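Local atomic coordinates of thiosulfate sulfurtransferase (Pseudomonas aeruginosa, PDB entry 1YT8), a protein that probably transfers sulfur from thiosulfate to cyanide, as a thiosulfate sulfurtransferase built from four rhodanese-like domains. Residues A[31-37]-A[487-492]; A[48-52]-A[415-419]; A[158-164]-A[232-238]; A[149-155]-A[165-171]. All blocks are in the same frame, centred on the assembly; numbering follows the deposited sequence.

Contact 1 of 4, residues A[31-37]-A[487-492]; sequences EEDPFAQ and IDRYRR
E32 runs from the first turn of helix 32-35 into the irregular segment 487-492, and each part of its side chain meets something there. CB lies against the carbonyl oxygen of D488. CG stands anti to the backbone N (chi1 -167°) and the chain stays straight beyond it, which carries CG past the backbone N of Y490 and delivers the carboxylate to R492. OE1 accepts two bonds: one from the backbone N of Y490, E32 OE1 to Y490 N being 2.9 Å and nearly straight at 171°, and one from R492 NH1 at 3.0 Å from that same OE1. OE2 takes R492 NH2 at 2.7 Å. The salt bridge is thus end-on, one nitrogen to each oxygen, but the two planes stand 52° apart and both nitrogens come from above the carboxylate plane.

Beside it, the N of D33 bonds to the O of I487 at 3.1 Å. A36 CB sits over one face of the Y490 ring, 3.7 Å from its centroid, a CH-pi contact, while D33 OD1 lies at the ring edge. The Y490 hydroxyl reaches D111 and R110. One water joins E31 OE1, E32 N and D488 O; another bridges D33 OD1 to R491 N. E31, the N-cap residue, has partners for OE2 in S49 and S418. Helix 32-35 of the first rhodanese-like domain thereby meets the loop between helices 464-470 and 501-512. The buried E32 carboxylate has three donors, among them both terminal nitrogens of an arginine, an environment that would be expected to favour its ionised form.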
# COMPACT_ATOMS: atom_id res chain seq x y z
N GLU A 31 -0.17 15.45 1.04
CA GLU A 31 -1.08 14.54 0.34
C GLU A 31 -0.23 13.65 -0.57
O GLU A 31 0.94 13.95 -0.83
CB GLU A 31 -2.09 15.33 -0.50
CG GLU A 31 -3.03 16.22 0.31
CD GLU A 31 -3.88 15.44 1.30
OE1 GLU A 31 -4.32 14.32 0.96
OE2 GLU A 31 -4.13 15.95 2.41
N GLU A 32 -0.82 12.57 -1.07
CA GLU A 32 -0.09 11.63 -1.91
C GLU A 32 0.51 12.18 -3.20
O GLU A 32 1.64 11.84 -3.54
CB GLU A 32 -0.95 10.40 -2.23
CG GLU A 32 -0.13 9.26 -2.84
CD GLU A 32 -0.95 8.02 -3.17
OE1 GLU A 32 -1.85 8.12 -4.03
OE2 GLU A 32 -0.70 6.96 -2.57
N ASP A 33 -0.22 13.03 -3.93
CA ASP A 33 0.34 13.53 -5.18
C ASP A 33 1.64 14.32 -4.97
O ASP A 33 2.61 14.10 -5.68
CB ASP A 33 -0.67 14.36 -5.97
CG ASP A 33 -0.26 14.53 -7.42
OD1 ASP A 33 0.06 13.52 -8.07
OD2 ASP A 33 -0.26 15.68 -7.91
N PRO A 34 1.66 15.26 -4.01
CA PRO A 34 2.94 15.97 -3.84
C PRO A 34 4.04 15.03 -3.32
O PRO A 34 5.21 15.18 -3.68
CB PRO A 34 2.59 17.11 -2.88
CG PRO A 34 1.30 16.67 -2.22
CD PRO A 34 0.57 15.96 -3.32
N PHE A 35 3.66 14.07 -2.49
CA PHE A 35 4.61 13.08 -1.96
C PHE A 35 5.25 12.36 -3.14
O PHE A 35 6.46 12.19 -3.21
CB PHE A 35 3.87 12.06 -1.09
CG PHE A 35 4.64 10.78 -0.83
CD1 PHE A 35 5.70 10.75 0.07
CD2 PHE A 35 4.28 9.60 -1.49
CE1 PHE A 35 6.38 9.55 0.33
CE2 PHE A 35 4.96 8.41 -1.24
CZ PHE A 35 6.01 8.38 -0.33
N ALA A 36 4.41 11.95 -4.09
CA ALA A 36 4.87 11.22 -5.26
C ALA A 36 5.81 11.99 -6.19
O ALA A 36 6.41 11.39 -7.08
CB ALA A 36 3.67 10.71 -6.04
N GLN A 37 5.94 13.30 -6.00
CA GLN A 37 6.83 14.08 -6.85
C GLN A 37 8.27 14.07 -6.34
O GLN A 37 9.21 14.22 -7.12
CB GLN A 37 6.33 15.52 -6.98
CG GLN A 37 4.88 15.62 -7.41
CD GLN A 37 4.55 14.72 -8.59
OE1 GLN A 37 3.52 14.04 -8.60
NE2 GLN A 37 5.42 14.72 -9.60
N ILE A 487 -5.46 16.55 -5.13
CA ILE A 487 -4.09 16.07 -5.04
C ILE A 487 -3.98 14.92 -4.03
O ILE A 487 -2.88 14.53 -3.64
CB ILE A 487 -3.13 17.19 -4.58
CG1 ILE A 487 -3.61 17.75 -3.23
CG2 ILE A 487 -3.07 18.28 -5.64
CD1 ILE A 487 -2.65 18.75 -2.60
N ASP A 488 -5.13 14.39 -3.62
CA ASP A 488 -5.13 13.32 -2.63
C ASP A 488 -4.69 11.96 -3.16
O ASP A 488 -4.41 11.05 -2.37
CB ASP A 488 -6.51 13.22 -1.94
CG ASP A 488 -7.66 12.93 -2.90
OD1 ASP A 488 -7.62 13.37 -4.07
OD2 ASP A 488 -8.63 12.29 -2.46
N ARG A 489 -4.59 11.82 -4.48
CA ARG A 489 -4.14 10.56 -5.07
C ARG A 489 -3.19 10.73 -6.24
O ARG A 489 -3.43 11.51 -7.16
CB ARG A 489 -5.34 9.71 -5.52
CG ARG A 489 -4.91 8.48 -6.32
CD ARG A 489 -6.04 7.51 -6.60
NE ARG A 489 -5.57 6.38 -7.40
CZ ARG A 489 -5.22 6.46 -8.68
NH1 ARG A 489 -5.30 7.62 -9.32
NH2 ARG A 489 -4.77 5.38 -9.32
N TYR A 490 -2.09 9.99 -6.21
CA TYR A 490 -1.10 10.03 -7.28
C TYR A 490 -1.63 9.16 -8.42
O TYR A 490 -2.01 8.01 -8.19
CB TYR A 490 0.24 9.48 -6.79
CG TYR A 490 1.22 9.18 -7.91
CD1 TYR A 490 1.58 10.17 -8.84
CD2 TYR A 490 1.80 7.92 -8.03
CE1 TYR A 490 2.50 9.89 -9.86
CE2 TYR A 490 2.72 7.64 -9.05
CZ TYR A 490 3.06 8.62 -9.96
OH TYR A 490 3.98 8.35 -10.96
N ARG A 491 -1.66 9.71 -9.62
CA ARG A 491 -2.15 8.98 -10.79
C ARG A 491 -1.08 7.98 -11.23
O ARG A 491 -0.20 8.31 -12.02
CB ARG A 491 -2.45 9.96 -11.92
CG ARG A 491 -3.12 9.35 -13.14
CD ARG A 491 -3.36 10.42 -14.21
NE ARG A 491 -4.09 9.90 -15.36
CZ ARG A 491 -4.40 10.63 -16.43
NH1 ARG A 491 -4.05 11.90 -16.50
NH2 ARG A 491 -5.07 10.08 -17.44
N ARG A 492 -1.16 6.76 -10.71
CA ARG A 492 -0.20 5.72 -11.05
C ARG A 492 -0.31 5.33 -12.53
O ARG A 492 -1.35 4.88 -12.99
CB ARG A 492 -0.43 4.50 -10.15
CG ARG A 492 -0.24 4.80 -8.66
CD ARG A 492 -1.00 3.80 -7.80
NE ARG A 492 -0.67 3.88 -6.38
CZ ARG A 492 -0.98 4.89 -5.57
NH1 ARG A 492 -1.65 5.95 -6.04
NH2 ARG A 492 -0.64 4.84 -4.29
O HOH W 1 -3.56 11.82 0.10
O HOH W 2 -0.96 12.36 -10.15

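Contact 2 of 4, residues A[48-52]-A[415-419]; sequences LSRLE and VLRSQ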
# COMPACT_ATOMS: atom_id res chain seq x y z
N LEU A 48 -1.46 14.17 6.65
CA LEU A 48 -2.03 14.73 7.87
C LEU A 48 -3.53 14.47 7.86
O LEU A 48 -4.12 14.18 8.90
CB LEU A 48 -1.77 16.25 7.92
CG LEU A 48 -2.37 17.01 9.10
CD1 LEU A 48 -1.64 16.64 10.39
CD2 LEU A 48 -2.27 18.50 8.85
N SER A 49 -4.13 14.54 6.68
CA SER A 49 -5.57 14.31 6.53
C SER A 49 -6.10 13.01 7.14
O SER A 49 -7.25 12.97 7.60
CB SER A 49 -5.96 14.37 5.05
OG SER A 49 -5.81 15.67 4.53
N ARG A 50 -5.29 11.96 7.13
CA ARG A 50 -5.73 10.68 7.70
C ARG A 50 -4.75 10.10 8.73
O ARG A 50 -4.74 8.90 8.99
CB ARG A 50 -5.99 9.66 6.59
CG ARG A 50 -4.83 9.38 5.63
CD ARG A 50 -5.20 8.26 4.67
NE ARG A 50 -4.15 7.91 3.70
CZ ARG A 50 -3.91 8.58 2.58
NH1 ARG A 50 -4.63 9.65 2.25
NH2 ARG A 50 -2.94 8.17 1.76
N LEU A 51 -3.94 10.98 9.31
CA LEU A 51 -2.94 10.59 10.31
C LEU A 51 -3.51 9.72 11.43
O LEU A 51 -2.99 8.64 11.71
CB LEU A 51 -2.31 11.85 10.91
CG LEU A 51 -1.26 11.69 12.02
CD1 LEU A 51 -0.02 11.02 11.47
CD2 LEU A 51 -0.90 13.06 12.59
N GLU A 52 -4.58 10.17 12.08
CA GLU A 52 -5.17 9.43 13.18
C GLU A 52 -5.75 8.06 12.83
O GLU A 52 -5.84 7.19 13.69
CB GLU A 52 -6.27 10.27 13.85
CG GLU A 52 -5.77 11.58 14.44
CD GLU A 52 -5.97 12.76 13.50
OE1 GLU A 52 -5.87 12.58 12.26
OE2 GLU A 52 -6.20 13.88 14.01
N VAL A 415 -13.60 18.40 0.12
CA VAL A 415 -12.51 19.13 0.75
C VAL A 415 -11.38 18.21 1.21
O VAL A 415 -11.56 17.00 1.36
CB VAL A 415 -12.99 19.90 2.01
CG1 VAL A 415 -14.07 20.90 1.63
CG2 VAL A 415 -13.52 18.92 3.04
N LEU A 416 -10.22 18.82 1.43
CA LEU A 416 -9.04 18.13 1.94
C LEU A 416 -8.99 18.56 3.40
O LEU A 416 -9.03 19.75 3.69
CB LEU A 416 -7.77 18.63 1.24
CG LEU A 416 -7.42 18.10 -0.15
CD1 LEU A 416 -6.17 18.83 -0.65
CD2 LEU A 416 -7.18 16.60 -0.07
N ARG A 417 -8.92 17.60 4.31
CA ARG A 417 -8.86 17.95 5.71
C ARG A 417 -7.62 18.79 6.01
O ARG A 417 -7.63 19.64 6.91
CB ARG A 417 -8.85 16.69 6.58
CG ARG A 417 -8.83 17.00 8.07
CD ARG A 417 -8.79 15.74 8.89
NE ARG A 417 -8.54 16.02 10.30
CZ ARG A 417 -7.98 15.16 11.14
NH1 ARG A 417 -7.61 13.96 10.71
NH2 ARG A 417 -7.78 15.50 12.41
N SER A 418 -6.56 18.57 5.24
CA SER A 418 -5.29 19.28 5.42
C SER A 418 -5.31 20.72 4.93
O SER A 418 -4.37 21.47 5.18
CB SER A 418 -4.17 18.52 4.71
OG SER A 418 -4.36 18.50 3.31
N GLN A 419 -6.37 21.11 4.22
CA GLN A 419 -6.48 22.46 3.70
C GLN A 419 -7.86 23.06 3.99
O GLN A 419 -8.45 23.74 3.15
CB GLN A 419 -6.24 22.46 2.18
CG GLN A 419 -4.83 22.00 1.80
CD GLN A 419 -4.56 22.11 0.31
OE1 GLN A 419 -5.20 22.88 -0.41
NE2 GLN A 419 -3.59 21.33 -0.17
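The guanidinium of R417 and the carboxylate of E52 meet edge to edge, their planes only 19° apart. R417 NH1 gives a hydrogen to E52 OE1 at 2.7 Å, and R417 NH2 one to E52 OE2 at 2.8 Å; both oxygens are approached on the syn side, some way out of the carboxylate plane. At the same guanidinium edge lies the backbone O of S49, 3.3 Å from R417 NH1, which comes in well above the carbonyl plane, 63° out of it. L442 and F445 of helix 441-454 also touch the R417 side chain, and R82 of helix 75-85 brings a like charge close to NH2, with E52 touching both R82 and R417.

R417 reaches this far because its chain is extended from CG to NE, with CG anti to the backbone N (chi1 -179°), whereas E52 bends at chi2 to turn its carboxylate across. The two segments occupy corresponding places in two rhodanese-like domains: each follows an edge strand of a five-stranded parallel sheet, 44-45 or 413-414, and leads into a helix, 51-58 or 420-427.

Nearer the backbone, S49 CB packs on R417 CB at 4.0 Å. S49 OG lies 3.3 Å from S418 CB and accepts a weak bond from S418 N at 3.1 Å. The hydroxyls of S49 and S418 both hydrogen-bond to E31 OE2, so one carboxylate oxygen joins a serine from each segment.

Contact 3 of 4, residues A[158-164]-A[232-238]; sequences YQTMSIP and LEHGQTR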
# COMPACT_ATOMS: atom_id res chain seq x y z
N TYR A 158 -6.08 -7.12 -12.28
CA TYR A 158 -6.17 -8.08 -13.37
C TYR A 158 -7.51 -7.92 -14.10
O TYR A 158 -7.59 -8.02 -15.32
CB TYR A 158 -6.03 -9.50 -12.81
CG TYR A 158 -6.52 -10.61 -13.71
CD1 TYR A 158 -5.72 -11.12 -14.74
CD2 TYR A 158 -7.81 -11.14 -13.55
CE1 TYR A 158 -6.19 -12.14 -15.58
CE2 TYR A 158 -8.28 -12.15 -14.38
CZ TYR A 158 -7.48 -12.64 -15.39
OH TYR A 158 -7.97 -13.62 -16.22
N GLN A 159 -8.57 -7.66 -13.34
CA GLN A 159 -9.88 -7.47 -13.95
C GLN A 159 -9.99 -6.16 -14.72
O GLN A 159 -10.80 -6.04 -15.65
CB GLN A 159 -10.99 -7.55 -12.90
CG GLN A 159 -11.23 -8.94 -12.37
CD GLN A 159 -12.69 -9.16 -12.01
OE1 GLN A 159 -13.21 -8.53 -11.09
NE2 GLN A 159 -13.36 -10.03 -12.75
N THR A 160 -9.17 -5.18 -14.36
CA THR A 160 -9.22 -3.90 -15.07
C THR A 160 -8.69 -4.07 -16.50
O THR A 160 -9.30 -3.60 -17.46
CB THR A 160 -8.42 -2.83 -14.31
OG1 THR A 160 -9.01 -2.64 -13.02
CG2 THR A 160 -8.45 -1.50 -15.06
N MSE A 161 -7.56 -4.74 -16.63
CA MSE A 161 -6.99 -5.03 -17.95
C MSE A 161 -6.01 -6.17 -17.77
O MSE A 161 -5.35 -6.28 -16.74
CB MSE A 161 -6.28 -3.80 -18.55
CG MSE A 161 -4.93 -3.48 -17.95
SE MSE A 161 -5.06 -2.65 -16.21
CE MSE A 161 -3.43 -1.56 -16.30
N SER A 162 -5.93 -7.04 -18.77
CA SER A 162 -5.05 -8.19 -18.68
C SER A 162 -4.52 -8.66 -20.03
O SER A 162 -5.05 -8.31 -21.09
CB SER A 162 -5.78 -9.35 -17.99
OG SER A 162 -7.03 -9.60 -18.61
N ILE A 163 -3.46 -9.46 -19.98
CA ILE A 163 -2.83 -10.00 -21.18
C ILE A 163 -3.73 -11.16 -21.64
O ILE A 163 -4.21 -11.94 -20.81
CB ILE A 163 -1.41 -10.54 -20.86
CG1 ILE A 163 -0.57 -9.44 -20.19
CG2 ILE A 163 -0.73 -11.04 -22.14
CD1 ILE A 163 -0.41 -8.16 -21.02
N PRO A 164 -3.98 -11.29 -22.95
CA PRO A 164 -4.83 -12.36 -23.48
C PRO A 164 -4.54 -13.74 -22.91
O PRO A 164 -3.41 -14.22 -22.95
CB PRO A 164 -4.56 -12.30 -24.99
CG PRO A 164 -4.37 -10.85 -25.21
CD PRO A 164 -3.48 -10.44 -24.05
N LEU A 232 -5.31 -5.71 -25.17
CA LEU A 232 -5.54 -6.16 -23.81
C LEU A 232 -6.97 -6.66 -23.67
O LEU A 232 -7.84 -6.27 -24.46
CB LEU A 232 -5.32 -5.01 -22.82
CG LEU A 232 -3.89 -4.50 -22.65
CD1 LEU A 232 -3.89 -3.20 -21.84
CD2 LEU A 232 -3.05 -5.57 -21.95
N GLU A 233 -7.21 -7.52 -22.70
CA GLU A 233 -8.55 -8.01 -22.45
C GLU A 233 -9.02 -7.28 -21.19
O GLU A 233 -8.21 -6.66 -20.50
CB GLU A 233 -8.55 -9.53 -22.23
CG GLU A 233 -8.05 -10.30 -23.44
CD GLU A 233 -8.32 -11.79 -23.35
OE1 GLU A 233 -8.06 -12.39 -22.29
OE2 GLU A 233 -8.77 -12.37 -24.36
N HIS A 234 -10.31 -7.35 -20.88
CA HIS A 234 -10.83 -6.65 -19.72
C HIS A 234 -11.93 -7.45 -19.05
O HIS A 234 -12.65 -8.20 -19.72
CB HIS A 234 -11.38 -5.28 -20.14
CG HIS A 234 -10.42 -4.47 -20.95
ND1 HIS A 234 -9.41 -3.72 -20.37
CD2 HIS A 234 -10.30 -4.29 -22.29
CE1 HIS A 234 -8.71 -3.13 -21.32
NE2 HIS A 234 -9.22 -3.46 -22.49
N GLY A 235 -12.07 -7.30 -17.74
CA GLY A 235 -13.11 -8.00 -17.00
C GLY A 235 -12.95 -9.50 -16.96
O GLY A 235 -13.91 -10.23 -16.70
N GLN A 236 -11.74 -9.98 -17.20
CA GLN A 236 -11.48 -11.41 -17.18
C GLN A 236 -11.60 -11.98 -15.77
O GLN A 236 -11.52 -11.23 -14.78
CB GLN A 236 -10.11 -11.71 -17.77
CG GLN A 236 -9.99 -11.31 -19.23
CD GLN A 236 -11.13 -11.84 -20.08
OE1 GLN A 236 -11.98 -11.08 -20.57
NE2 GLN A 236 -11.16 -13.16 -20.26
N THR A 237 -11.78 -13.29 -15.68
CA THR A 237 -11.97 -13.96 -14.39
C THR A 237 -11.16 -15.25 -14.20
O THR A 237 -11.42 -16.00 -13.26
CB THR A 237 -13.47 -14.28 -14.17
OG1 THR A 237 -13.91 -15.18 -15.20
CG2 THR A 237 -14.31 -13.02 -14.24
N ARG A 238 -10.21 -15.52 -15.08
CA ARG A 238 -9.40 -16.73 -14.94
C ARG A 238 -8.57 -16.59 -13.67
O ARG A 238 -7.93 -15.56 -13.45
CB ARG A 238 -8.47 -16.91 -16.15
CG ARG A 238 -9.17 -16.74 -17.48
CD ARG A 238 -8.30 -17.21 -18.63
NE ARG A 238 -8.80 -16.72 -19.91
CZ ARG A 238 -8.58 -15.49 -20.37
NH1 ARG A 238 -7.86 -14.63 -19.66
NH2 ARG A 238 -9.09 -15.12 -21.54
O HOH W 3 -9.27 -8.41 -17.51
O HOH W 4 -6.83 -11.82 -20.08
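Backbone bonds pair S162 with E233 as a single antiparallel, hydrogen-bonded bridge: E233 N to S162 O is 2.8 Å and nearly straight at 177°, and S162 N to E233 O is 2.9 Å. G235 N adds a bond to Q159 O.

Beyond the bridge, toward the helix, side chains bond to backbone. H234 ND1 meets T160 O at 2.9 Å, the oxygen lying in the imidazole plane and the nitrogen on a carbonyl lone pair. A bend at chi2 brings Q159 NE2 to Q236 O at 3.0 Å, that oxygen lying in the amide plane. The hydroxyl of Y158 bonds to G166 O and takes a weak bond from R238 N.

The charged pair lies within 232-238, R238 NH2 to E233 OE1 at 3.0 Å on the syn lone pair; R238 NH1 also bonds to G166 O. One water ties both residues to S162 OG and I163 O; another links S162 OG with Y158 O and Q236 N.

Apolar contacts are few: L232 CD2 on I163 CD1 at 3.8 Å, and L232 CD1 on the CG of selenomethionine M161.

L232 and I163 also touch W225. In this second rhodanese-like domain, 232-238 thus runs from helix 221-227, past helix 155-160, to edge strand 167-168, where R238 pairs by backbone with S168.

Contact 4 of 4, residues A[149-155]-A[165-171]; sequences ILDARRF and GGISVPG
I149 and I167 open a short parallel pairing in which L150 bridges I167 and D151 bridges S168. I167 N bonds to I149 O at 2.8 Å, D151 N to I167 O at 2.8 Å, and V169 N to D151 O at 2.9 Å, an alternation that defines the parallel register. Beyond the strands G171 N still reaches A152 O at 3.0 Å.

On one face L150 and I167 lie side by side, L150 CD2 being 4.1 Å from I167 CB; V169 CG2 also touches L150 CD2. On the other are D151 and S168. F155, its CG anti to the backbone N (chi1 -172°), turns a ring edge to S168, CD1 lying 3.4 Å from S168 OG. A water bonds to that OG and to the O atoms of D151 and R153. D151 OD1 accepts the backbone N of R153, an Asx turn, and R153 grips the same carboxylate side-on, R153 NE to D151 OD1 and, at 2.8 Å, R153 NH2 to D151 OD2. Together with a bond from NH2 to M161 O, this holds the R153 side chain, which lies about 4 Å from the bound sulfite and touches C193 and A194 of its pocket.

The pairing completes the beta-alpha-beta unit of strand 147-151, helix 155-160 and strand 167-168; strand 188-192 flanks 147-151, and helix 174-181 packs on L150 and V169.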
# COMPACT_ATOMS: atom_id res chain seq x y z
N ILE A 149 0.23 -17.57 -18.92
CA ILE A 149 0.62 -16.22 -18.53
C ILE A 149 -0.07 -15.97 -17.20
O ILE A 149 -1.29 -15.95 -17.11
CB ILE A 149 0.16 -15.19 -19.58
CG1 ILE A 149 0.76 -15.55 -20.95
CG2 ILE A 149 0.60 -13.78 -19.17
CD1 ILE A 149 0.39 -14.59 -22.08
N LEU A 150 0.74 -15.79 -16.16
CA LEU A 150 0.23 -15.56 -14.81
C LEU A 150 0.40 -14.11 -14.40
O LEU A 150 1.52 -13.57 -14.43
CB LEU A 150 0.95 -16.48 -13.83
CG LEU A 150 1.07 -17.94 -14.30
CD1 LEU A 150 1.76 -18.76 -13.23
CD2 LEU A 150 -0.31 -18.52 -14.61
N ASP A 151 -0.70 -13.48 -14.02
CA ASP A 151 -0.72 -12.08 -13.61
C ASP A 151 -0.53 -11.99 -12.09
O ASP A 151 -1.40 -12.42 -11.33
CB ASP A 151 -2.05 -11.46 -14.02
CG ASP A 151 -2.02 -9.95 -14.03
OD1 ASP A 151 -1.58 -9.36 -13.02
OD2 ASP A 151 -2.44 -9.36 -15.04
N ALA A 152 0.59 -11.40 -11.66
CA ALA A 152 0.94 -11.30 -10.24
C ALA A 152 0.34 -10.16 -9.43
O ALA A 152 0.66 -10.00 -8.25
CB ALA A 152 2.46 -11.28 -10.10
N ARG A 153 -0.54 -9.36 -10.04
CA ARG A 153 -1.15 -8.24 -9.34
C ARG A 153 -2.38 -8.66 -8.54
O ARG A 153 -2.71 -9.84 -8.47
CB ARG A 153 -1.57 -7.17 -10.36
CG ARG A 153 -0.44 -6.65 -11.24
CD ARG A 153 -0.99 -5.76 -12.34
NE ARG A 153 -1.77 -6.52 -13.32
CZ ARG A 153 -2.67 -5.97 -14.13
NH1 ARG A 153 -2.92 -4.67 -14.08
NH2 ARG A 153 -3.32 -6.73 -15.00
N ARG A 154 -3.06 -7.69 -7.93
CA ARG A 154 -4.28 -7.98 -7.18
C ARG A 154 -5.33 -8.38 -8.21
O ARG A 154 -5.25 -7.97 -9.37
CB ARG A 154 -4.79 -6.74 -6.44
CG ARG A 154 -3.90 -6.23 -5.32
CD ARG A 154 -4.67 -5.20 -4.49
NE ARG A 154 -5.26 -4.16 -5.33
CZ ARG A 154 -4.64 -3.04 -5.68
NH1 ARG A 154 -3.41 -2.79 -5.27
NH2 ARG A 154 -5.26 -2.17 -6.46
N PHE A 155 -6.32 -9.16 -7.80
CA PHE A 155 -7.36 -9.60 -8.72
C PHE A 155 -8.10 -8.42 -9.37
O PHE A 155 -8.46 -8.48 -10.54
CB PHE A 155 -8.37 -10.50 -8.00
CG PHE A 155 -9.37 -11.13 -8.93
CD1 PHE A 155 -8.97 -12.06 -9.88
CD2 PHE A 155 -10.71 -10.78 -8.86
CE1 PHE A 155 -9.88 -12.63 -10.77
CE2 PHE A 155 -11.64 -11.33 -9.74
CZ PHE A 155 -11.23 -12.26 -10.69
N GLY A 165 -5.59 -14.37 -22.37
CA GLY A 165 -5.44 -15.70 -21.80
C GLY A 165 -4.82 -15.72 -20.41
O GLY A 165 -4.70 -16.78 -19.81
N GLY A 166 -4.44 -14.55 -19.91
CA GLY A 166 -3.82 -14.48 -18.59
C GLY A 166 -4.67 -15.03 -17.46
O GLY A 166 -5.90 -14.98 -17.50
N ILE A 167 -3.99 -15.55 -16.44
CA ILE A 167 -4.63 -16.14 -15.27
C ILE A 167 -4.17 -15.39 -14.03
O ILE A 167 -2.97 -15.19 -13.84
CB ILE A 167 -4.24 -17.63 -15.12
CG1 ILE A 167 -4.62 -18.39 -16.39
CG2 ILE A 167 -4.91 -18.23 -13.88
CD1 ILE A 167 -3.98 -19.76 -16.51
N SER A 168 -5.10 -14.97 -13.19
CA SER A 168 -4.75 -14.24 -11.98
C SER A 168 -4.10 -15.13 -10.93
O SER A 168 -4.70 -16.09 -10.45
CB SER A 168 -5.99 -13.57 -11.38
OG SER A 168 -5.69 -12.99 -10.12
N VAL A 169 -2.85 -14.81 -10.58
CA VAL A 169 -2.11 -15.55 -9.56
C VAL A 169 -1.25 -14.55 -8.81
O VAL A 169 -0.05 -14.39 -9.10
CB VAL A 169 -1.20 -16.64 -10.18
CG1 VAL A 169 -0.61 -17.51 -9.07
CG2 VAL A 169 -1.98 -17.50 -11.17
N PRO A 170 -1.84 -13.84 -7.83
CA PRO A 170 -1.12 -12.84 -7.03
C PRO A 170 0.25 -13.32 -6.57
O PRO A 170 0.42 -14.48 -6.20
CB PRO A 170 -2.08 -12.58 -5.87
CG PRO A 170 -3.42 -12.73 -6.53
CD PRO A 170 -3.22 -13.99 -7.35
N GLY A 171 1.21 -12.40 -6.61
CA GLY A 171 2.59 -12.68 -6.24
C GLY A 171 2.97 -13.83 -5.32
O GLY A 171 3.72 -14.72 -5.72
O HOH W 5 -2.27 -18.17 -20.07
O HOH W 6 -3.75 -11.23 -10.54

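From the N terminus, residues 31-37 open the longest loop, closed by contact 1 only when the chain returns at 487-492. Contact 2 is nested within it, joining 48-52 to 415-419, and the two touch through E31; together they tie the first rhodanese-like domain to the last and to the loop between helices 464-470 and 501-512. Contacts 3 and 4 are nested inside both loops and belong to the second domain. They cross along the chain, in the order 149-155, 158-164, 165-171, 232-238: contact 4 closes its loop at 165-171 and contact 3 at 232-238. R153 and M161 join them directly, while contacts 2 and 4 lie about 34 Å apart between centres.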